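Local coordinates for Nrps/pks (Streptomyces albus, PDB 4OPE), which probably catalyses chain-elongating decarboxylative condensation as a ketosynthase domain of the oxazolomycin "AT-less" type I polyketide synthase assembly line, at residues A[300-305]-A[328-333]; A[285-290]-A[319-324]; A[469-474]-A[564-569]. All coordinates share one frame; numbering follows the deposited sequence.

Contact 1 of 3, residues A[300-305]-A[328-333]; sequences LAPADL and RAFQGH
Pro302 lays one side of its ring over the face of Phe330 and turns another part of it to the imidazole of His333. Its CB sits almost on the axis of the Phe330 ring, 3.9 Å from the centroid and only 3° off the normal. This is a CH-pi contact over the face. Next to it, Pro302 CG lies 3.7 Å from Phe330 CD1. Pro302 CD makes the second CH-pi contact, 3.7 Å from the His333 centroid and 29° off that normal. The two rings therefore share one proline. Phe330 CG lies beside the backbone N (chi1 -68°), which turns the ring toward Pro302. Phe330 and His333 are the ends of a type II beta turn that leaves helix 318-329, with Gly332 inside it. That helix links the parallel strands 308-309 and 340-343, a beta-alpha-beta crossover in the C-terminal half of the thiolase-type fold. Pro302 opens a short 3-10 turn on the way into the first of these strands. Leu305, at the end of that turn, brings CD2 obliquely to within 4.3 Å of Phe330 CZ. Leu295 of helix 284-298 and Leu335 also pack on Phe330, and the same Leu335 touches Pro302.

Contact 2 of 3, residues A[285-290]-A[319-324]; sequences RAQGVL and DPVEIT
Glu322 O accepts a 2.7 Å hydrogen bond from a water, and the same water donates to Gln287 OE1 at 2.8 Å. This bridge is the polar link between helices 284-298 and 318-329 at this level. Gln287 spans the gap with an extended chain (chi2 -179°), which carries its amide to the other helix. There the amide meets backbone and aliphatic atoms. OE1 comes to 3.4 Å from Glu322 CA. NE2 lies 3.8 Å from Val321 CG1, and the two side chains cross at about a right angle. Gln287 also packs on Phe422 of strand 416-422.

CB of Glu322 points away from segment 285-290. The carboxylate accepts from the backbone N of His311 and of Gly312, one oxygen to each. These residues begin an HGTGT sequence, the motif that in ketosynthases contains a catalytic histidine, so Glu322 probably fixes the backbone of the active-site loop. One turn on from Pro320, Thr324 OG1 donates to Pro320 O at 2.7 Å. Thr324 N reaches the same oxygen from the opposite face of the carbonyl plane, so two donors grip Pro320 O.

The helices are held here by little direct surface. Gln287 OE1 and Glu322 O are both acceptors and cannot bond each other. The water gives a hydrogen to each. Without it two acceptors would probably face each other with no hydrogen between them.

Contact 3 of 3, residues A[469-474]-A[564-569]; sequences AEFLRG and SLPGYP
Phe471 leaves helix 458-473 with CG anti to the backbone N (chi1 173°), which sends its ring toward segment 564-569. Its CB already touches Pro566, 3.7 Å from Pro566 CG. At the root of the ring, Phe471 CG lies 3.6 Å from Pro566 CD. That CD stands over the ring face, offset toward the rim, and makes a CH-pi contact 26° off the normal. Further out, Phe471 CE2 meets the methyl Leu565 CD2 at 3.4 Å, the two side chains crossing at about a right angle. At the tip, Phe471 CZ comes to 3.3 Å from Ser564 O, approached obliquely. With an alanine at Phe471, Pro566 would probably lose the ring face it lies on, and the Leu565 methyl would be left without its aromatic neighbour. Leu565 also packs on Thr487 and Leu488 of helix 481-488. Arg491 donates to the backbone oxygens of both Leu565 and Pro566. The sequence Leu-Pro-Gly-Tyr-Pro-Phe that begins at Leu565 resembles the Leu-Pro-x-Tyr-Pro-Phe motif of the post-AT linker in modular polyketide synthases. The arrangement is consistent with such a linker folding back along the subdomain that flanks the ketosynthase.

Contacts 1 and 2 are neighbours, with centres about 13 Å apart. Both use helix 318-329: contact 2 takes its N-terminal half and contact 1 its C-terminal end. They touch directly where Ala329 CB lies 3.4 Å from Gly288 O. The shared helix and this touch join the two contacts. Their segments alternate along the chain. Contact 2 is tied to the probable active-site loop through Glu322 and His311. Contact 3 closes later in the chain, on the opposite side of its centre. Its centre is about 42 Å from each of the others. Its nearest atoms are about 24 Å from contact 1 and 28 Å from contact 2.

Contact 1 of 3, residues A[300-305]-A[328-333]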
loop_
_atom_site.group_PDB
_atom_site.type_symbol
_atom_site.label_atom_id
_atom_site.label_comp_id
_atom_site.label_asym_id
_atom_site.label_seq_id
_atom_site.Cartn_x
_atom_site.Cartn_y
_atom_site.Cartn_z
ATOM N N LEU A 300 9.324 23.632 -13.138
ATOM C CA LEU A 300 8.312 24.135 -14.030
ATOM C C LEU A 300 7.592 25.300 -13.401
ATOM O O LEU A 300 7.287 25.296 -12.226
ATOM C CB LEU A 300 7.316 23.019 -14.317
ATOM C CG LEU A 300 6.153 23.280 -15.265
ATOM C CD1 LEU A 300 6.654 23.319 -16.688
ATOM C CD2 LEU A 300 5.128 22.181 -15.163
ATOM N N ALA A 301 7.311 26.299 -14.216
ATOM C CA ALA A 301 6.555 27.452 -13.808
ATOM C C ALA A 301 5.176 27.257 -14.320
ATOM O O ALA A 301 4.990 26.667 -15.389
ATOM C CB ALA A 301 7.137 28.697 -14.444
ATOM N N PRO A 302 4.191 27.769 -13.589
ATOM C CA PRO A 302 2.827 27.733 -14.060
ATOM C C PRO A 302 2.678 28.238 -15.482
ATOM O O PRO A 302 1.829 27.787 -16.211
ATOM C CB PRO A 302 2.114 28.647 -13.074
ATOM C CG PRO A 302 2.836 28.449 -11.801
ATOM C CD PRO A 302 4.253 28.065 -12.149
ATOM N N ALA A 303 3.497 29.182 -15.886
ATOM C CA ALA A 303 3.369 29.735 -17.236
ATOM C C ALA A 303 3.644 28.682 -18.335
ATOM O O ALA A 303 3.177 28.792 -19.473
ATOM C CB ALA A 303 4.314 30.924 -17.383
ATOM N N ASP A 304 4.419 27.669 -17.971
ATOM C CA ASP A 304 4.792 26.610 -18.889
ATOM C C ASP A 304 3.840 25.437 -18.852
ATOM O O ASP A 304 4.067 24.491 -19.552
ATOM C CB ASP A 304 6.192 26.068 -18.545
ATOM C CG ASP A 304 7.271 27.149 -18.507
ATOM O OD1 ASP A 304 7.182 28.125 -19.289
ATOM O OD2 ASP A 304 8.212 26.978 -17.684
ATOM N N LEU A 305 2.809 25.464 -18.024
ATOM C CA LEU A 305 1.943 24.319 -17.879
ATOM C C LEU A 305 0.881 24.302 -18.949
ATOM O O LEU A 305 0.153 25.245 -19.084
ATOM C CB LEU A 305 1.290 24.413 -16.539
ATOM C CG LEU A 305 0.515 23.225 -16.046
ATOM C CD1 LEU A 305 1.375 21.975 -16.058
ATOM C CD2 LEU A 305 0.110 23.557 -14.633
ATOM N N ARG A 328 -3.584 28.894 -4.515
ATOM C CA ARG A 328 -2.564 28.935 -3.488
ATOM C C ARG A 328 -1.217 28.462 -3.974
ATOM O O ARG A 328 -0.202 28.962 -3.524
ATOM C CB ARG A 328 -2.965 28.105 -2.270
ATOM C CG ARG A 328 -4.135 28.697 -1.520
ATOM C CD ARG A 328 -4.375 28.050 -0.159
ATOM N NE ARG A 328 -3.114 28.037 0.588
ATOM C CZ ARG A 328 -2.853 28.785 1.658
ATOM N NH1 ARG A 328 -3.779 29.595 2.156
ATOM N NH2 ARG A 328 -1.657 28.700 2.241
ATOM N N ALA A 329 -1.189 27.493 -4.877
ATOM C CA ALA A 329 0.084 26.971 -5.325
ATOM C C ALA A 329 0.780 27.928 -6.267
ATOM O O ALA A 329 2.005 28.010 -6.285
ATOM C CB ALA A 329 -0.106 25.622 -5.988
ATOM N N PHE A 330 -0.019 28.651 -7.048
ATOM C CA PHE A 330 0.472 29.661 -8.011
ATOM C C PHE A 330 0.762 31.056 -7.440
ATOM O O PHE A 330 1.157 31.973 -8.173
ATOM C CB PHE A 330 -0.566 29.810 -9.094
ATOM C CG PHE A 330 -0.697 28.619 -9.959
ATOM C CD1 PHE A 330 -0.025 27.437 -9.668
ATOM C CD2 PHE A 330 -1.511 28.673 -11.072
ATOM C CE1 PHE A 330 -0.156 26.355 -10.484
ATOM C CE2 PHE A 330 -1.636 27.584 -11.900
ATOM C CZ PHE A 330 -0.968 26.419 -11.604
ATOM N N GLN A 331 0.525 31.213 -6.144
ATOM C CA GLN A 331 0.874 32.427 -5.423
ATOM C C GLN A 331 2.416 32.485 -5.376
ATOM O O GLN A 331 3.082 31.468 -5.111
ATOM C CB GLN A 331 0.281 32.352 -4.010
ATOM C CG GLN A 331 -0.161 33.643 -3.359
ATOM C CD GLN A 331 -0.376 33.441 -1.853
ATOM O OE1 GLN A 331 -0.689 32.318 -1.398
ATOM N NE2 GLN A 331 -0.193 34.522 -1.064
ATOM N N GLY A 332 2.987 33.657 -5.628
ATOM C CA GLY A 332 4.439 33.769 -5.690
ATOM C C GLY A 332 4.995 33.437 -7.064
ATOM O O GLY A 332 6.153 33.094 -7.192
ATOM N N HIS A 333 4.150 33.539 -8.084
ATOM C CA HIS A 333 4.526 33.308 -9.460
ATOM C C HIS A 333 3.823 34.402 -10.208
ATOM O O HIS A 333 2.715 34.765 -9.851
ATOM C CB HIS A 333 4.033 31.955 -9.996
ATOM C CG HIS A 333 4.736 30.776 -9.416
ATOM N ND1 HIS A 333 5.797 30.163 -10.038
ATOM C CD2 HIS A 333 4.525 30.088 -8.272
ATOM C CE1 HIS A 333 6.207 29.140 -9.307
ATOM N NE2 HIS A 333 5.463 29.085 -8.218
#

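Contact 2 of 3, residues A[285-290]-A[319-324]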
loop_
_atom_site.group_PDB
_atom_site.type_symbol
_atom_site.label_atom_id
_atom_site.label_comp_id
_atom_site.label_asym_id
_atom_site.label_seq_id
_atom_site.Cartn_x
_atom_site.Cartn_y
_atom_site.Cartn_z
ATOM N N ARG A 285 -5.054 24.234 1.749
ATOM C CA ARG A 285 -3.702 24.597 2.115
ATOM C C ARG A 285 -2.748 23.489 1.669
ATOM O O ARG A 285 -1.716 23.747 1.059
ATOM C CB ARG A 285 -3.596 24.820 3.628
ATOM C CG ARG A 285 -2.336 25.545 4.085
ATOM C CD ARG A 285 -1.830 25.088 5.463
ATOM N NE ARG A 285 -0.709 24.134 5.341
ATOM C CZ ARG A 285 -0.749 22.821 5.602
ATOM N NH1 ARG A 285 0.352 22.091 5.416
ATOM N NH2 ARG A 285 -1.863 22.222 6.051
ATOM N N ALA A 286 -3.115 22.254 1.956
ATOM C CA ALA A 286 -2.253 21.123 1.703
ATOM C C ALA A 286 -2.189 20.819 0.215
ATOM O O ALA A 286 -1.131 20.477 -0.304
ATOM C CB ALA A 286 -2.764 19.913 2.468
ATOM N N GLN A 287 -3.309 20.969 -0.483
ATOM C CA GLN A 287 -3.303 20.869 -1.911
ATOM C C GLN A 287 -2.343 21.874 -2.510
ATOM O O GLN A 287 -1.552 21.562 -3.412
ATOM C CB GLN A 287 -4.698 21.109 -2.467
ATOM C CG GLN A 287 -5.720 20.040 -2.049
ATOM C CD GLN A 287 -7.130 20.255 -2.626
ATOM O OE1 GLN A 287 -7.337 21.058 -3.521
ATOM N NE2 GLN A 287 -8.087 19.495 -2.128
ATOM N N GLY A 288 -2.398 23.086 -2.012
ATOM C CA GLY A 288 -1.485 24.125 -2.457
ATOM C C GLY A 288 -0.008 23.786 -2.273
ATOM O O GLY A 288 0.811 23.950 -3.211
ATOM N N VAL A 289 0.337 23.327 -1.081
ATOM C CA VAL A 289 1.696 22.921 -0.800
ATOM C C VAL A 289 2.175 21.817 -1.747
ATOM O O VAL A 289 3.244 21.919 -2.363
ATOM C CB VAL A 289 1.823 22.411 0.642
ATOM C CG1 VAL A 289 3.214 21.851 0.895
ATOM C CG2 VAL A 289 1.505 23.547 1.607
ATOM N N LEU A 290 1.364 20.764 -1.863
ATOM C CA LEU A 290 1.668 19.604 -2.709
ATOM C C LEU A 290 1.975 20.038 -4.142
ATOM O O LEU A 290 3.033 19.727 -4.675
ATOM C CB LEU A 290 0.477 18.675 -2.697
ATOM C CG LEU A 290 0.569 17.468 -3.614
ATOM C CD1 LEU A 290 1.456 16.402 -3.003
ATOM C CD2 LEU A 290 -0.805 16.907 -3.921
ATOM N N ASP A 319 -15.059 21.147 -5.356
ATOM C CA ASP A 319 -14.626 21.774 -6.582
ATOM C C ASP A 319 -14.053 23.161 -6.329
ATOM O O ASP A 319 -12.986 23.461 -6.794
ATOM C CB ASP A 319 -15.750 21.778 -7.616
ATOM C CG ASP A 319 -15.896 20.425 -8.375
ATOM O OD1 ASP A 319 -15.150 19.427 -8.093
ATOM O OD2 ASP A 319 -16.768 20.363 -9.270
ATOM N N PRO A 320 -14.738 24.010 -5.551
ATOM C CA PRO A 320 -14.146 25.301 -5.170
ATOM C C PRO A 320 -12.874 25.165 -4.364
ATOM O O PRO A 320 -12.010 26.042 -4.420
ATOM C CB PRO A 320 -15.210 25.940 -4.265
ATOM C CG PRO A 320 -16.480 25.282 -4.650
ATOM C CD PRO A 320 -16.114 23.877 -5.044
ATOM N N VAL A 321 -12.795 24.117 -3.557
ATOM C CA VAL A 321 -11.586 23.884 -2.788
ATOM C C VAL A 321 -10.416 23.565 -3.706
ATOM O O VAL A 321 -9.314 24.030 -3.467
ATOM C CB VAL A 321 -11.800 22.770 -1.745
ATOM C CG1 VAL A 321 -10.488 22.230 -1.183
ATOM C CG2 VAL A 321 -12.679 23.314 -0.627
ATOM N N GLU A 322 -10.653 22.791 -4.755
ATOM C CA GLU A 322 -9.587 22.454 -5.691
ATOM C C GLU A 322 -9.056 23.715 -6.370
ATOM O O GLU A 322 -7.846 23.911 -6.515
ATOM C CB GLU A 322 -10.063 21.453 -6.725
ATOM C CG GLU A 322 -8.965 21.006 -7.673
ATOM C CD GLU A 322 -9.257 19.699 -8.445
ATOM O OE1 GLU A 322 -10.425 19.221 -8.468
ATOM O OE2 GLU A 322 -8.277 19.137 -9.034
ATOM N N ILE A 323 -9.956 24.600 -6.736
ATOM C CA ILE A 323 -9.508 25.819 -7.356
ATOM C C ILE A 323 -8.709 26.700 -6.386
ATOM O O ILE A 323 -7.690 27.298 -6.743
ATOM C CB ILE A 323 -10.670 26.593 -7.985
ATOM C CG1 ILE A 323 -11.407 25.730 -9.000
ATOM C CG2 ILE A 323 -10.135 27.803 -8.699
ATOM C CD1 ILE A 323 -10.527 25.190 -10.120
ATOM N N THR A 324 -9.152 26.778 -5.157
ATOM C CA THR A 324 -8.434 27.548 -4.184
ATOM C C THR A 324 -7.051 26.983 -3.947
ATOM O O THR A 324 -6.122 27.734 -3.783
ATOM C CB THR A 324 -9.177 27.504 -2.874
ATOM O OG1 THR A 324 -10.513 27.936 -3.119
ATOM C CG2 THR A 324 -8.500 28.379 -1.837
HETATM O O HOH W 1 -6.153 21.855 -5.970
#

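Contact 3 of 3, residues A[469-474]-A[564-569]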
loop_
_atom_site.group_PDB
_atom_site.type_symbol
_atom_site.label_atom_id
_atom_site.label_comp_id
_atom_site.label_asym_id
_atom_site.label_seq_id
_atom_site.Cartn_x
_atom_site.Cartn_y
_atom_site.Cartn_z
ATOM N N ALA A 469 -6.937 -8.025 -38.406
ATOM C CA ALA A 469 -7.472 -7.567 -39.677
ATOM C C ALA A 469 -8.399 -6.394 -39.496
ATOM O O ALA A 469 -8.391 -5.473 -40.293
ATOM C CB ALA A 469 -8.223 -8.674 -40.375
ATOM N N GLU A 470 -9.219 -6.416 -38.467
ATOM C CA GLU A 470 -10.186 -5.347 -38.302
ATOM C C GLU A 470 -9.500 -4.014 -37.975
ATOM O O GLU A 470 -9.882 -2.959 -38.478
ATOM C CB GLU A 470 -11.204 -5.735 -37.244
ATOM C CG GLU A 470 -12.249 -4.670 -36.966
ATOM C CD GLU A 470 -13.047 -4.950 -35.687
ATOM O OE1 GLU A 470 -12.422 -5.294 -34.631
ATOM O OE2 GLU A 470 -14.301 -4.825 -35.746
ATOM N N PHE A 471 -8.473 -4.070 -37.158
ATOM C CA PHE A 471 -7.697 -2.907 -36.843
ATOM C C PHE A 471 -7.019 -2.338 -38.069
ATOM O O PHE A 471 -6.910 -1.115 -38.207
ATOM C CB PHE A 471 -6.626 -3.275 -35.815
ATOM C CG PHE A 471 -5.673 -2.183 -35.535
ATOM C CD1 PHE A 471 -6.048 -1.130 -34.726
ATOM C CD2 PHE A 471 -4.426 -2.178 -36.099
ATOM C CE1 PHE A 471 -5.176 -0.094 -34.455
ATOM C CE2 PHE A 471 -3.533 -1.141 -35.838
ATOM C CZ PHE A 471 -3.908 -0.107 -35.001
ATOM N N LEU A 472 -6.519 -3.232 -38.929
ATOM C CA LEU A 472 -5.771 -2.856 -40.137
ATOM C C LEU A 472 -6.639 -2.251 -41.220
ATOM O O LEU A 472 -6.147 -1.508 -42.040
ATOM C CB LEU A 472 -5.077 -4.084 -40.717
ATOM C CG LEU A 472 -3.934 -4.731 -39.920
ATOM C CD1 LEU A 472 -3.530 -6.017 -40.605
ATOM C CD2 LEU A 472 -2.718 -3.831 -39.775
ATOM N N ARG A 473 -7.926 -2.581 -41.221
ATOM C CA ARG A 473 -8.900 -1.932 -42.079
ATOM C C ARG A 473 -9.371 -0.588 -41.491
ATOM O O ARG A 473 -9.854 0.274 -42.213
ATOM C CB ARG A 473 -10.127 -2.811 -42.216
ATOM C CG ARG A 473 -9.927 -4.123 -42.911
ATOM C CD ARG A 473 -9.908 -3.927 -44.399
ATOM N NE ARG A 473 -9.844 -5.224 -45.063
ATOM C CZ ARG A 473 -9.197 -5.477 -46.204
ATOM N NH1 ARG A 473 -8.526 -4.532 -46.838
ATOM N NH2 ARG A 473 -9.207 -6.710 -46.703
ATOM N N GLY A 474 -9.268 -0.435 -40.170
ATOM C CA GLY A 474 -9.769 0.755 -39.468
ATOM C C GLY A 474 -8.662 1.723 -39.135
ATOM O O GLY A 474 -7.998 2.235 -40.029
ATOM N N SER A 564 0.687 0.589 -31.778
ATOM C CA SER A 564 -0.139 -0.101 -30.818
ATOM C C SER A 564 -1.114 -0.904 -31.594
ATOM O O SER A 564 -1.854 -0.344 -32.389
ATOM C CB SER A 564 -0.911 0.935 -30.063
ATOM O OG SER A 564 -0.028 1.841 -29.441
ATOM N N LEU A 565 -1.116 -2.210 -31.389
ATOM C CA LEU A 565 -2.045 -3.115 -32.045
ATOM C C LEU A 565 -2.882 -3.786 -30.999
ATOM O O LEU A 565 -2.462 -3.916 -29.848
ATOM C CB LEU A 565 -1.296 -4.200 -32.804
ATOM C CG LEU A 565 -0.257 -3.713 -33.828
ATOM C CD1 LEU A 565 0.774 -4.774 -34.114
ATOM C CD2 LEU A 565 -0.917 -3.270 -35.130
ATOM N N PRO A 566 -4.063 -4.278 -31.388
ATOM C CA PRO A 566 -4.905 -4.904 -30.398
ATOM C C PRO A 566 -4.159 -5.954 -29.575
ATOM O O PRO A 566 -3.340 -6.708 -30.106
ATOM C CB PRO A 566 -5.998 -5.515 -31.221
ATOM C CG PRO A 566 -6.068 -4.662 -32.449
ATOM C CD PRO A 566 -4.670 -4.234 -32.721
ATOM N N GLY A 567 -4.438 -6.002 -28.285
ATOM C CA GLY A 567 -3.761 -6.917 -27.391
ATOM C C GLY A 567 -4.357 -8.321 -27.426
ATOM O O GLY A 567 -5.392 -8.546 -28.055
ATOM N N TYR A 568 -3.693 -9.261 -26.747
ATOM C CA TYR A 568 -4.111 -10.653 -26.747
ATOM C C TYR A 568 -5.576 -10.791 -26.331
ATOM O O TYR A 568 -5.968 -10.264 -25.321
ATOM C CB TYR A 568 -3.248 -11.450 -25.768
ATOM C CG TYR A 568 -3.526 -12.925 -25.778
ATOM C CD1 TYR A 568 -2.975 -13.734 -26.738
ATOM C CD2 TYR A 568 -4.316 -13.516 -24.821
ATOM C CE1 TYR A 568 -3.177 -15.099 -26.737
ATOM C CE2 TYR A 568 -4.563 -14.877 -24.835
ATOM C CZ TYR A 568 -3.990 -15.658 -25.815
ATOM O OH TYR A 568 -4.202 -17.001 -25.884
ATOM N N PRO A 569 -6.390 -11.495 -27.132
ATOM C CA PRO A 569 -7.780 -11.709 -26.787
ATOM C C PRO A 569 -8.002 -12.877 -25.821
ATOM O O PRO A 569 -8.291 -13.971 -26.221
ATOM C CB PRO A 569 -8.433 -11.976 -28.137
ATOM C CG PRO A 569 -7.371 -12.640 -28.939
ATOM C CD PRO A 569 -6.044 -12.150 -28.407
#